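Local coordinates for protein peptidase, M20/M25/M40 family (Staphylococcus aureus, PDB 4EWT) that probably hydrolyses N-acyl amino acids or related amides as a manganese-binding amidohydrolase of the M20 peptidase family, at residues R21-H26 against A107-M112; H159-H164 against E378-V383; T217-V222 against K275-G280. All coordinates share one frame; numbering follows the deposited sequence.

Contact 1. Residues R21-H26 against A107-M112; sequences RYLHQH and AHTAYM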
loop_
_atom_site.group_PDB
_atom_site.type_symbol
_atom_site.label_atom_id
_atom_site.label_comp_id
_atom_site.label_asym_id
_atom_site.label_seq_id
_atom_site.Cartn_x
_atom_site.Cartn_y
_atom_site.Cartn_z
ATOM N N ARG A 21 -22.296 -46.411 2.014
ATOM C CA ARG A 21 -22.868 -46.076 3.308
ATOM C C ARG A 21 -22.065 -46.641 4.471
ATOM O O ARG A 21 -21.821 -45.939 5.454
ATOM C CB ARG A 21 -24.320 -46.534 3.372
ATOM C CG ARG A 21 -25.198 -45.778 2.400
ATOM C CD ARG A 21 -26.655 -46.151 2.518
ATOM N NE ARG A 21 -27.435 -45.421 1.524
ATOM C CZ ARG A 21 -28.758 -45.307 1.529
ATOM N NH1 ARG A 21 -29.481 -45.866 2.493
ATOM N NH2 ARG A 21 -29.356 -44.618 0.566
ATOM N N TYR A 22 -21.648 -47.901 4.357
ATOM C CA TYR A 22 -20.751 -48.485 5.347
ATOM C C TYR A 22 -19.439 -47.692 5.467
ATOM O O TYR A 22 -18.978 -47.415 6.576
ATOM C CB TYR A 22 -20.456 -49.962 5.051
ATOM C CG TYR A 22 -19.472 -50.537 6.043
ATOM C CD1 TYR A 22 -19.907 -51.077 7.255
ATOM C CD2 TYR A 22 -18.096 -50.491 5.796
ATOM C CE1 TYR A 22 -18.999 -51.586 8.181
ATOM C CE2 TYR A 22 -17.182 -50.989 6.717
ATOM C CZ TYR A 22 -17.637 -51.535 7.902
ATOM O OH TYR A 22 -16.724 -52.030 8.806
ATOM N N LEU A 23 -18.845 -47.340 4.327
ATOM C CA LEU A 23 -17.586 -46.593 4.319
ATOM C C LEU A 23 -17.760 -45.156 4.807
ATOM O O LEU A 23 -16.868 -44.604 5.455
ATOM C CB LEU A 23 -16.960 -46.591 2.927
ATOM C CG LEU A 23 -16.417 -47.906 2.375
ATOM C CD1 LEU A 23 -16.143 -47.748 0.889
ATOM C CD2 LEU A 23 -15.164 -48.342 3.121
ATOM N N HIS A 24 -18.907 -44.563 4.481
ATOM C CA HIS A 24 -19.268 -43.228 4.935
ATOM C C HIS A 24 -19.350 -43.176 6.465
ATOM O O HIS A 24 -18.968 -42.174 7.085
ATOM C CB HIS A 24 -20.605 -42.802 4.318
ATOM C CG HIS A 24 -20.875 -41.334 4.426
ATOM N ND1 HIS A 24 -20.395 -40.421 3.511
ATOM C CD2 HIS A 24 -21.567 -40.619 5.345
ATOM C CE1 HIS A 24 -20.777 -39.206 3.865
ATOM N NE2 HIS A 24 -21.493 -39.299 4.971
ATOM N N GLN A 25 -19.843 -44.268 7.048
ATOM C CA GLN A 25 -20.000 -44.435 8.493
ATOM C C GLN A 25 -18.683 -44.609 9.242
ATOM O O GLN A 25 -18.590 -44.272 10.433
ATOM C CB GLN A 25 -20.904 -45.646 8.797
ATOM C CG GLN A 25 -22.249 -45.280 9.406
ATOM C CD GLN A 25 -23.094 -46.484 9.803
ATOM O OE1 GLN A 25 -22.598 -47.606 9.944
ATOM N NE2 GLN A 25 -24.384 -46.249 9.986
ATOM N N HIS A 26 -17.679 -45.155 8.556
ATOM C CA HIS A 26 -16.394 -45.458 9.185
ATOM C C HIS A 26 -15.230 -44.737 8.507
ATOM O O HIS A 26 -14.265 -45.387 8.093
ATOM C CB HIS A 26 -16.134 -46.973 9.201
ATOM C CG HIS A 26 -16.961 -47.728 10.196
ATOM N ND1 HIS A 26 -17.997 -48.559 9.826
ATOM C CD2 HIS A 26 -16.896 -47.787 11.548
ATOM C CE1 HIS A 26 -18.535 -49.099 10.907
ATOM N NE2 HIS A 26 -17.885 -48.646 11.966
ATOM N N ALA A 107 -17.706 -42.884 -1.933
ATOM C CA ALA A 107 -18.407 -43.190 -3.177
ATOM C C ALA A 107 -17.446 -43.642 -4.274
ATOM O O ALA A 107 -17.759 -44.560 -5.021
ATOM C CB ALA A 107 -19.229 -42.008 -3.643
ATOM N N HIS A 108 -16.270 -43.023 -4.363
ATOM C CA HIS A 108 -15.263 -43.496 -5.304
ATOM C C HIS A 108 -14.871 -44.961 -5.043
ATOM O O HIS A 108 -14.781 -45.763 -5.970
ATOM C CB HIS A 108 -14.026 -42.607 -5.299
ATOM C CG HIS A 108 -14.313 -41.171 -5.615
ATOM N ND1 HIS A 108 -13.494 -40.145 -5.198
ATOM C CD2 HIS A 108 -15.332 -40.588 -6.290
ATOM C CE1 HIS A 108 -13.989 -38.992 -5.611
ATOM N NE2 HIS A 108 -15.109 -39.232 -6.269
ATOM N N THR A 109 -14.658 -45.297 -3.775
ATOM C CA THR A 109 -14.279 -46.652 -3.393
ATOM C C THR A 109 -15.416 -47.641 -3.678
ATOM O O THR A 109 -15.192 -48.719 -4.234
ATOM C CB THR A 109 -13.840 -46.682 -1.915
ATOM O OG1 THR A 109 -12.795 -45.719 -1.739
ATOM C CG2 THR A 109 -13.327 -48.060 -1.501
ATOM N N ALA A 110 -16.635 -47.235 -3.342
ATOM C CA ALA A 110 -17.814 -48.081 -3.515
ATOM C C ALA A 110 -17.996 -48.556 -4.955
ATOM O O ALA A 110 -18.104 -49.773 -5.212
ATOM C CB ALA A 110 -19.074 -47.362 -3.013
ATOM N N TYR A 111 -18.027 -47.611 -5.892
ATOM C CA TYR A 111 -18.292 -47.957 -7.286
ATOM C C TYR A 111 -17.126 -48.761 -7.871
ATOM O O TYR A 111 -17.348 -49.680 -8.652
ATOM C CB TYR A 111 -18.607 -46.720 -8.142
ATOM C CG TYR A 111 -17.401 -46.132 -8.846
ATOM C CD1 TYR A 111 -16.910 -46.694 -10.031
ATOM C CD2 TYR A 111 -16.747 -45.021 -8.330
ATOM C CE1 TYR A 111 -15.787 -46.167 -10.671
ATOM C CE2 TYR A 111 -15.629 -44.480 -8.970
ATOM C CZ TYR A 111 -15.159 -45.060 -10.140
ATOM O OH TYR A 111 -14.051 -44.533 -10.773
ATOM N N MET A 112 -15.898 -48.401 -7.485
ATOM C CA MET A 112 -14.698 -49.076 -7.970
ATOM C C MET A 112 -14.622 -50.531 -7.503
ATOM O O MET A 112 -14.224 -51.412 -8.268
ATOM C CB MET A 112 -13.436 -48.320 -7.542
ATOM C CG MET A 112 -12.155 -48.904 -8.135
ATOM S SD MET A 112 -12.101 -48.788 -9.949
ATOM C CE MET A 112 -11.652 -47.042 -10.117
#
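Leu23 and Thr109 meet where helix 13-25 packs on helix 105-120, in the metal-binding alpha/beta domain of an M20-family hydrolase. The touch is small and apolar. Leu23 reaches across with one methyl, CD1, which rests against the CB-CG2 flank of Thr109, 3.7 Å from CG2 and 3.8 Å from CB, and the two side chains cross at about a right angle. Leu23 gets there with CG anti to its own carbonyl carbon (chi1 -68°) and CD1 anti to CA (chi2 167°), and this extension carries the methyl across to the opposing helix. The other branch turns aside, CD2 of Leu23 staying 5.0 Å from CG2 of Thr109.

The threonine is turned to match. Its CG2 stands anti to the backbone N, while OG1 sits beside that N (chi1 -55°) and bonds back to the carbonyl O of His105, one turn earlier in the same helix. The hydroxyl is thereby engaged inside its own helix, and OG1 of Thr109 lies 4.7 Å from CD1 of Leu23, farther than either carbon of the flank.

Around this pair, helix 34-43 closes in with Thr36 and Tyr39 against Leu23 and Ile40 against Thr109, while Leu373 of helix 372-386 packs on Ala107 and Ala110. A polar tie runs beside the apolar touch: His24 has both ring nitrogens engaged, ND1 with Asp106 of helix 105-120 and NE2 with Glu86, which helps fix the rotation of the imidazole. Besides the threonine, the CD1 methyl of Leu23 also comes over the helix backbone, 4.3 Å from the N of Ala110.

Contact 2. Residues H159-H164 against E378-V383; sequences HVLGVH and EAVGTV. With MN (manganese (II) ion), chain F.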
loop_
_atom_site.group_PDB
_atom_site.type_symbol
_atom_site.label_atom_id
_atom_site.label_comp_id
_atom_site.label_asym_id
_atom_site.label_seq_id
_atom_site.Cartn_x
_atom_site.Cartn_y
_atom_site.Cartn_z
ATOM N N HIS A 159 -1.766 -46.176 -19.361
ATOM C CA HIS A 159 -2.597 -44.996 -19.084
ATOM C C HIS A 159 -3.287 -45.087 -17.720
ATOM O O HIS A 159 -3.552 -46.187 -17.231
ATOM C CB HIS A 159 -3.678 -44.827 -20.155
ATOM C CG HIS A 159 -3.150 -44.494 -21.514
ATOM N ND1 HIS A 159 -2.912 -43.200 -21.925
ATOM C CD2 HIS A 159 -2.843 -45.285 -22.568
ATOM C CE1 HIS A 159 -2.470 -43.209 -23.169
ATOM N NE2 HIS A 159 -2.424 -44.461 -23.586
ATOM N N VAL A 160 -3.586 -43.931 -17.118
ATOM C CA VAL A 160 -4.349 -43.887 -15.867
ATOM C C VAL A 160 -5.656 -43.131 -16.078
ATOM O O VAL A 160 -5.680 -42.094 -16.724
ATOM C CB VAL A 160 -3.561 -43.244 -14.697
ATOM C CG1 VAL A 160 -4.266 -43.518 -13.361
ATOM C CG2 VAL A 160 -2.138 -43.769 -14.646
ATOM N N LEU A 161 -6.745 -43.669 -15.543
ATOM C CA LEU A 161 -8.025 -42.981 -15.571
ATOM C C LEU A 161 -8.531 -42.835 -14.144
ATOM O O LEU A 161 -8.364 -43.724 -13.320
ATOM C CB LEU A 161 -9.037 -43.737 -16.451
ATOM C CG LEU A 161 -10.483 -43.221 -16.534
ATOM C CD1 LEU A 161 -10.563 -41.849 -17.180
ATOM C CD2 LEU A 161 -11.368 -44.195 -17.291
ATOM N N GLY A 162 -9.111 -41.682 -13.842
ATOM C CA GLY A 162 -9.705 -41.463 -12.538
ATOM C C GLY A 162 -10.988 -40.686 -12.678
ATOM O O GLY A 162 -11.191 -39.959 -13.647
ATOM N N VAL A 163 -11.852 -40.838 -11.690
ATOM C CA VAL A 163 -13.133 -40.169 -11.687
ATOM C C VAL A 163 -13.297 -39.527 -10.328
ATOM O O VAL A 163 -12.890 -40.100 -9.317
ATOM C CB VAL A 163 -14.301 -41.160 -11.956
ATOM C CG1 VAL A 163 -15.637 -40.580 -11.500
ATOM C CG2 VAL A 163 -14.367 -41.509 -13.424
ATOM N N HIS A 164 -13.857 -38.321 -10.321
ATOM C CA HIS A 164 -14.279 -37.682 -9.093
ATOM C C HIS A 164 -15.744 -37.300 -9.227
ATOM O O HIS A 164 -16.148 -36.695 -10.231
ATOM C CB HIS A 164 -13.430 -36.431 -8.825
ATOM C CG HIS A 164 -13.259 -36.118 -7.373
ATOM N ND1 HIS A 164 -14.292 -35.658 -6.588
ATOM C CD2 HIS A 164 -12.179 -36.206 -6.563
ATOM C CE1 HIS A 164 -13.852 -35.464 -5.358
ATOM N NE2 HIS A 164 -12.570 -35.780 -5.317
ATOM N N GLU A 378 -20.325 -47.425 -14.899
ATOM C CA GLU A 378 -20.671 -47.590 -16.317
ATOM C C GLU A 378 -19.668 -46.880 -17.218
ATOM O O GLU A 378 -19.202 -47.452 -18.207
ATOM C CB GLU A 378 -22.093 -47.090 -16.604
ATOM C CG GLU A 378 -23.207 -48.059 -16.195
ATOM C CD GLU A 378 -24.601 -47.443 -16.303
ATOM O OE1 GLU A 378 -24.712 -46.241 -16.632
ATOM O OE2 GLU A 378 -25.593 -48.159 -16.051
ATOM N N ALA A 379 -19.341 -45.642 -16.864
ATOM C CA ALA A 379 -18.375 -44.837 -17.604
ATOM C C ALA A 379 -16.982 -45.461 -17.625
ATOM O O ALA A 379 -16.411 -45.668 -18.691
ATOM C CB ALA A 379 -18.313 -43.438 -17.024
ATOM N N VAL A 380 -16.447 -45.769 -16.446
ATOM C CA VAL A 380 -15.108 -46.344 -16.337
ATOM C C VAL A 380 -15.058 -47.735 -16.974
ATOM O O VAL A 380 -14.148 -48.034 -17.754
ATOM C CB VAL A 380 -14.598 -46.339 -14.861
ATOM C CG1 VAL A 380 -13.245 -47.007 -14.735
ATOM C CG2 VAL A 380 -14.507 -44.909 -14.343
ATOM N N GLY A 381 -16.053 -48.571 -16.679
ATOM C CA GLY A 381 -16.123 -49.891 -17.294
ATOM C C GLY A 381 -16.136 -49.859 -18.814
ATOM O O GLY A 381 -15.441 -50.643 -19.465
ATOM N N THR A 382 -16.939 -48.958 -19.375
ATOM C CA THR A 382 -17.023 -48.773 -20.823
ATOM C C THR A 382 -15.655 -48.423 -21.412
ATOM O O THR A 382 -15.247 -48.965 -22.442
ATOM C CB THR A 382 -18.040 -47.667 -21.180
ATOM O OG1 THR A 382 -19.346 -48.058 -20.728
ATOM C CG2 THR A 382 -18.071 -47.409 -22.686
ATOM N N VAL A 383 -14.946 -47.515 -20.751
ATOM C CA VAL A 383 -13.603 -47.158 -21.187
ATOM C C VAL A 383 -12.702 -48.387 -21.124
ATOM O O VAL A 383 -12.004 -48.692 -22.085
ATOM C CB VAL A 383 -13.029 -45.986 -20.377
ATOM C CG1 VAL A 383 -11.585 -45.715 -20.774
ATOM C CG2 VAL A 383 -13.882 -44.746 -20.593
HETATM MN MN MN F . -11.370 -35.775 -3.383
HETATM O O HOH W 1 -9.488 -34.288 -2.771
HETATM O O HOH W 2 -9.853 -36.909 -4.613
#
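Leu161 drives its CD2 methyl against the isopropyl group of Val383, tip to tip, with CG1 of the valine 3.8 Å away. CG of Leu161 is anti to the backbone N (chi1 176°), and with chi2 at 65° for CD1 it is CD2 that lies anti to CA and so reaches the helix. The same methyl lies more loosely against Val380, 4.2 Å from its CG1. Two residues on, Val163 slides past Val380 in the opposite direction, and the CG2 methyls of the two valines come to 3.5 Å.

This is a helix laid on the face of a central beta sheet, as expected of an alpha/beta domain: strand 159-164 and helix 378-383 run nearly antiparallel, at 168°, with their axes 9.8 Å apart. Leu161 and Val163 alternate with Gly162, and Leu314 of helix 304-316 and Tyr111 of helix 105-120 extend the apolar layer. Within the helix, the carbonyl O of Glu378 receives both Thr382 N and, from the opposite face of its plane, Thr382 OG1 at 2.6 Å, so the hydroxyl's proton is spent inside its own helix.

At the far end of the strand, His164 binds manganese through NE2 at 2.3 Å. Cys103 and His105 are protein ligands of the same ion, and two waters are also bound. Water 2 lies at the edge of the imidazole, in its plane. Chemically the strand is therefore divided: between the two segments the touch is methyl against methyl, with no directional bond, while the strand's end supplies a metal ligand to the probable active site.

Contact 3. Residues T217-V222 against K275-G280; sequences TALQTV and KRLSKG. With PE7 (1-deoxy-1-thio-heptaethylene glycol), chain L.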
loop_
_atom_site.group_PDB
_atom_site.type_symbol
_atom_site.label_atom_id
_atom_site.label_comp_id
_atom_site.label_asym_id
_atom_site.label_seq_id
_atom_site.Cartn_x
_atom_site.Cartn_y
_atom_site.Cartn_z
ATOM N N THR A 217 0.374 -5.742 0.905
ATOM C CA THR A 217 -0.123 -4.858 -0.135
ATOM C C THR A 217 0.620 -5.024 -1.466
ATOM O O THR A 217 -0.014 -5.086 -2.522
ATOM C CB THR A 217 -0.063 -3.352 0.280
ATOM O OG1 THR A 217 1.315 -2.968 0.445
ATOM C CG2 THR A 217 -0.840 -3.108 1.571
ATOM N N ALA A 218 1.953 -5.091 -1.418
ATOM C CA ALA A 218 2.761 -5.303 -2.624
ATOM C C ALA A 218 2.519 -6.684 -3.266
ATOM O O ALA A 218 2.605 -6.847 -4.488
ATOM C CB ALA A 218 4.252 -5.103 -2.305
ATOM N N LEU A 219 2.250 -7.686 -2.437
ATOM C CA LEU A 219 2.012 -9.039 -2.922
ATOM C C LEU A 219 0.821 -9.146 -3.898
ATOM O O LEU A 219 0.786 -10.050 -4.734
ATOM C CB LEU A 219 1.771 -9.967 -1.745
ATOM C CG LEU A 219 1.797 -11.478 -1.998
ATOM C CD1 LEU A 219 3.191 -11.930 -2.428
ATOM C CD2 LEU A 219 1.389 -12.151 -0.729
ATOM N N GLN A 220 -0.135 -8.228 -3.787
ATOM C CA GLN A 220 -1.337 -8.264 -4.625
ATOM C C GLN A 220 -0.984 -8.074 -6.104
ATOM O O GLN A 220 -1.761 -8.471 -6.965
ATOM C CB GLN A 220 -2.353 -7.205 -4.182
ATOM C CG GLN A 220 -2.758 -7.328 -2.675
ATOM C CD GLN A 220 -2.991 -8.765 -2.244
ATOM O OE1 GLN A 220 -2.318 -9.267 -1.324
ATOM N NE2 GLN A 220 -3.936 -9.436 -2.898
ATOM N N THR A 221 0.187 -7.481 -6.383
ATOM C CA THR A 221 0.633 -7.288 -7.758
ATOM C C THR A 221 1.069 -8.564 -8.442
ATOM O O THR A 221 1.141 -8.595 -9.663
ATOM C CB THR A 221 1.779 -6.264 -7.895
ATOM O OG1 THR A 221 2.898 -6.688 -7.096
ATOM C CG2 THR A 221 1.315 -4.864 -7.487
ATOM N N VAL A 222 1.357 -9.616 -7.680
ATOM C CA VAL A 222 1.681 -10.912 -8.303
ATOM C C VAL A 222 0.520 -11.405 -9.170
ATOM O O VAL A 222 0.683 -11.675 -10.368
ATOM C CB VAL A 222 2.074 -11.976 -7.263
ATOM C CG1 VAL A 222 2.318 -13.331 -7.933
ATOM C CG2 VAL A 222 3.317 -11.511 -6.491
ATOM N N LYS A 275 9.329 -14.578 -4.403
ATOM C CA LYS A 275 10.744 -14.492 -4.032
ATOM C C LYS A 275 11.358 -13.123 -4.303
ATOM O O LYS A 275 12.173 -12.670 -3.514
ATOM C CB LYS A 275 11.568 -15.626 -4.674
ATOM C CG LYS A 275 11.324 -16.948 -3.977
ATOM C CD LYS A 275 11.907 -18.174 -4.712
ATOM C CE LYS A 275 11.758 -19.413 -3.833
ATOM N NZ LYS A 275 12.453 -20.631 -4.420
ATOM N N ARG A 276 10.934 -12.445 -5.378
ATOM C CA ARG A 276 11.444 -11.094 -5.703
ATOM C C ARG A 276 10.953 -10.065 -4.688
ATOM O O ARG A 276 11.711 -9.216 -4.205
ATOM C CB ARG A 276 10.998 -10.646 -7.111
ATOM C CG ARG A 276 11.722 -9.359 -7.617
ATOM C CD ARG A 276 10.879 -8.619 -8.683
ATOM N NE ARG A 276 10.596 -9.454 -9.843
ATOM C CZ ARG A 276 11.381 -9.561 -10.914
ATOM N NH1 ARG A 276 12.523 -8.858 -11.015
ATOM N NH2 ARG A 276 11.009 -10.360 -11.912
ATOM N N LEU A 277 9.670 -10.130 -4.380
ATOM C CA LEU A 277 9.103 -9.265 -3.350
ATOM C C LEU A 277 9.711 -9.495 -1.991
ATOM O O LEU A 277 9.925 -8.553 -1.246
ATOM C CB LEU A 277 7.600 -9.432 -3.268
ATOM C CG LEU A 277 6.879 -8.949 -4.517
ATOM C CD1 LEU A 277 5.421 -9.389 -4.389
ATOM C CD2 LEU A 277 7.013 -7.423 -4.667
ATOM N N SER A 278 9.987 -10.749 -1.668
ATOM C CA SER A 278 10.496 -11.099 -0.352
ATOM C C SER A 278 11.939 -10.609 -0.142
ATOM O O SER A 278 12.258 -9.995 0.890
ATOM C CB SER A 278 10.387 -12.613 -0.139
ATOM O OG SER A 278 11.101 -12.969 1.031
ATOM N N LYS A 279 12.806 -10.886 -1.117
ATOM C CA LYS A 279 14.172 -10.352 -1.136
ATOM C C LYS A 279 14.217 -8.806 -1.139
ATOM O O LYS A 279 15.022 -8.191 -0.426
ATOM C CB LYS A 279 14.917 -10.883 -2.356
ATOM C CG LYS A 279 16.326 -10.384 -2.495
ATOM C CD LYS A 279 16.446 -9.058 -3.289
ATOM C CE LYS A 279 17.872 -8.853 -3.827
ATOM N NZ LYS A 279 18.630 -7.929 -2.924
ATOM N N GLY A 280 13.393 -8.202 -1.992
ATOM C CA GLY A 280 13.334 -6.758 -2.125
ATOM C C GLY A 280 12.837 -6.073 -0.857
ATOM O O GLY A 280 13.224 -4.934 -0.571
HETATM S S1 PE7 L . 9.348 -6.281 -25.968
HETATM C C2 PE7 L . 10.922 -5.932 -26.842
HETATM C C3 PE7 L . 11.823 -4.973 -26.069
HETATM O O4 PE7 L . 12.338 -5.627 -24.892
HETATM C C5 PE7 L . 13.532 -4.972 -24.451
HETATM C C6 PE7 L . 13.369 -4.577 -22.997
HETATM O O7 PE7 L . 13.442 -5.806 -22.271
HETATM C C8 PE7 L . 13.148 -5.550 -20.892
HETATM C C9 PE7 L . 13.130 -6.826 -20.069
HETATM O O10 PE7 L . 12.593 -7.888 -20.823
HETATM C C11 PE7 L . 11.897 -8.782 -19.962
HETATM C C12 PE7 L . 10.466 -9.019 -20.393
HETATM O O13 PE7 L . 9.682 -8.954 -19.192
HETATM C C14 PE7 L . 8.289 -9.134 -19.422
HETATM C C15 PE7 L . 7.623 -8.457 -18.235
HETATM O O16 PE7 L . 8.283 -8.920 -17.076
HETATM C C17 PE7 L . 7.706 -8.348 -15.907
HETATM C C18 PE7 L . 8.706 -8.567 -14.796
HETATM O O19 PE7 L . 9.610 -7.469 -14.899
HETATM C C20 PE7 L . 10.427 -7.426 -13.724
HETATM C C21 PE7 L . 11.872 -7.020 -14.053
HETATM O O22 PE7 L . 12.316 -7.613 -15.281
#
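Leu277 is the hub, with its CD1 methyl set among three residues of helix 217-222. It lies 3.7 Å from CG2 of Val222 and 3.9 Å from CD1 of Leu219, and it also rests on the backbone, at CA of Leu219 and 3.8 Å from the carbonyl O of Ala218. Its other methyl, CD2, looks at CB of Ala218, 4.3 Å away. CG of Leu277 is anti to the carbonyl carbon (chi1 -66°) and CD1 is extended beyond it, which carries the methyl to the opposing helix.

Thr221 binds the same carbonyl twice: Ala218 O accepts Thr221 N and also Thr221 OG1, the latter at 2.6 Å with a C=O...donor angle of 169°, where the helix is kinked. Leu219 packs on Val235 and Ile237 of strand 233-242, and Val222 on Val235. The two segments run antiparallel at 155°, a pair of helices on one antiparallel sheet, consistent with the dimerisation (lid) domain of M20 enzymes.

Farther out, Tyr285 of the second subunit packs on Ala218, and Met284 of that subunit on Arg276. A bound thio-heptaethylene glycol lies over one face of the Arg276 guanidinium, C20 3.3 Å above the plane and offset toward its edge. Between the two segments the contact is apolar, with nothing directional to set its angle; the salt bridge of Arg276 to Glu273 lies outside it.

Overall arrangement
From the N terminus, helix 13-25 leads into contact 1, which closes a loop of 80 residues when the chain returns as helix 105-120. Contact 2 opens only after that, at strand 159-166, and closes near the C terminus on helix 372-386. Contact 3 lies wholly within this second loop, in the domain inserted between its ends, with its centre about 42 Å from that of contact 2. Contacts 1 and 2 adjoin in the metal-binding domain: Tyr111 of the first reaches Val163 and Val380 of the second with its OH. Contact 3 joins the two helices of the other domain, on the opposite side of the chain's centre.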